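Local coordinates for protein PA4485 (Pseudomonas aeruginosa pa01, PDB 4AVR) that probably cleaves peptidoglycan as a lytic transglycosylase of the RlpA family, preferring naked glycan strands that lack stem peptides, at the interface of chains A and B. Numbering follows the deposited sequence. Chains: chain A/B, PA4485.

The interface of chains A and B. Residues chain A 8, 82-83, 85; chain B 8, 11, 73, 82.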
# COMPACT_ATOMS: atom_id res chain seq x y z
N TYR A 8 4.85 1.42 3.29
CA TYR A 8 4.68 2.08 2.01
C TYR A 8 3.22 2.10 1.58
O TYR A 8 2.41 1.25 1.95
CB TYR A 8 5.59 1.53 0.92
CG TYR A 8 5.35 0.13 0.41
CD1 TYR A 8 4.52 -0.11 -0.68
CD2 TYR A 8 6.05 -0.95 0.95
CE1 TYR A 8 4.38 -1.39 -1.20
CE2 TYR A 8 5.94 -2.22 0.44
CZ TYR A 8 5.10 -2.44 -0.63
OH TYR A 8 4.98 -3.71 -1.16
N ILE A 82 9.99 -3.79 -0.47
CA ILE A 82 8.75 -4.14 -1.17
C ILE A 82 8.17 -5.45 -0.65
O ILE A 82 6.97 -5.54 -0.38
CB ILE A 82 8.96 -4.17 -2.69
CG1 ILE A 82 9.21 -2.75 -3.22
CG2 ILE A 82 7.79 -4.83 -3.41
CD1 ILE A 82 7.98 -1.85 -3.19
N ARG A 83 9.01 -6.48 -0.53
CA ARG A 83 8.54 -7.78 -0.07
C ARG A 83 8.32 -7.83 1.43
O ARG A 83 7.36 -8.46 1.88
CB ARG A 83 9.48 -8.90 -0.51
CG ARG A 83 9.41 -9.15 -1.99
CD ARG A 83 10.55 -10.05 -2.46
NE ARG A 83 10.63 -11.35 -1.79
CZ ARG A 83 11.52 -12.29 -2.10
NH1 ARG A 83 12.42 -12.08 -3.05
NH2 ARG A 83 11.52 -13.46 -1.46
N GLY A 85 7.40 -5.36 3.28
CA GLY A 85 6.22 -4.54 3.55
C GLY A 85 6.49 -3.41 4.53
O GLY A 85 6.17 -2.25 4.28
N TYR B 8 -4.23 -1.98 -5.10
CA TYR B 8 -3.85 -2.69 -3.87
C TYR B 8 -3.61 -1.74 -2.70
O TYR B 8 -3.25 -0.57 -2.86
CB TYR B 8 -2.61 -3.59 -4.06
CG TYR B 8 -1.31 -2.90 -4.43
CD1 TYR B 8 -0.45 -2.43 -3.45
CD2 TYR B 8 -0.92 -2.74 -5.76
CE1 TYR B 8 0.75 -1.81 -3.77
CE2 TYR B 8 0.28 -2.13 -6.09
CZ TYR B 8 1.11 -1.67 -5.09
OH TYR B 8 2.31 -1.06 -5.41
N SER B 11 1.31 -1.24 2.97
CA SER B 11 1.44 -1.42 4.42
C SER B 11 1.07 -0.17 5.22
O SER B 11 0.98 -0.26 6.44
CB SER B 11 2.82 -1.94 4.75
OG SER B 11 3.80 -1.13 4.15
N ARG B 73 -1.46 -6.29 0.13
CA ARG B 73 -0.11 -6.17 -0.39
C ARG B 73 0.41 -7.54 -0.85
O ARG B 73 0.98 -7.66 -1.93
CB ARG B 73 0.82 -5.59 0.69
CG ARG B 73 2.22 -5.27 0.18
CD ARG B 73 3.30 -5.36 1.27
NE ARG B 73 3.38 -6.68 1.88
CZ ARG B 73 3.89 -7.77 1.29
NH1 ARG B 73 4.42 -7.69 0.07
NH2 ARG B 73 3.87 -8.95 1.89
N ILE B 82 2.71 -4.99 -8.19
CA ILE B 82 3.22 -3.94 -7.30
C ILE B 82 3.73 -2.74 -8.09
O ILE B 82 3.39 -1.60 -7.79
CB ILE B 82 4.32 -4.49 -6.35
CG1 ILE B 82 3.76 -5.54 -5.40
CG2 ILE B 82 4.98 -3.35 -5.59
CD1 ILE B 82 2.91 -4.98 -4.31
O HOH W 1 6.16 -10.96 1.01
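The end of strand 2-8 and the loop 82-85 of chain A meet the first turn of helix 73-79, the loop residue B:Ser11 and the loop holding B:Ile82 of chain B. B:Ser11 pairs with the backbone of A:Tyr8 in both directions: its N donates to A:Tyr8 O at 2.9 Å, nearly in line with the carbonyl, while its hydroxyl OG accepts A:Tyr8 N, also at 2.9 Å and almost straight. With chi1 at 51°, OG sits between its own N and carbonyl carbon, and from there it also donates to A:Gly85 O at 2.6 Å, approaching from above the carbonyl plane. One hydroxyl thus ties the strand end to the loop. B:Arg73 runs across the phenol end of A:Tyr8 at about a right angle, its CD 3.9 Å from ring atom CZ. Bent at chi3 (59°), it sets one guanidinium face, toward the rim, under O of the poorly ordered A:Arg83; a water links that carbonyl loosely to NH2. The phenol OH of A:Tyr8 donates within its own chain to a lone pair of A:Ile82 O at 2.8 Å, fixing the ring against the loop; B:Tyr8 does likewise with B:Ile82. A:Ile82 and B:Ile82 lie alongside each other, pointing opposite ways, CG2 to CG2 at 3.9 Å. In the crystal this two-fold homodimer contact, possibly not the biological one, holds two double-psi beta-barrel domains together through backbone bonds and a small apolar patch.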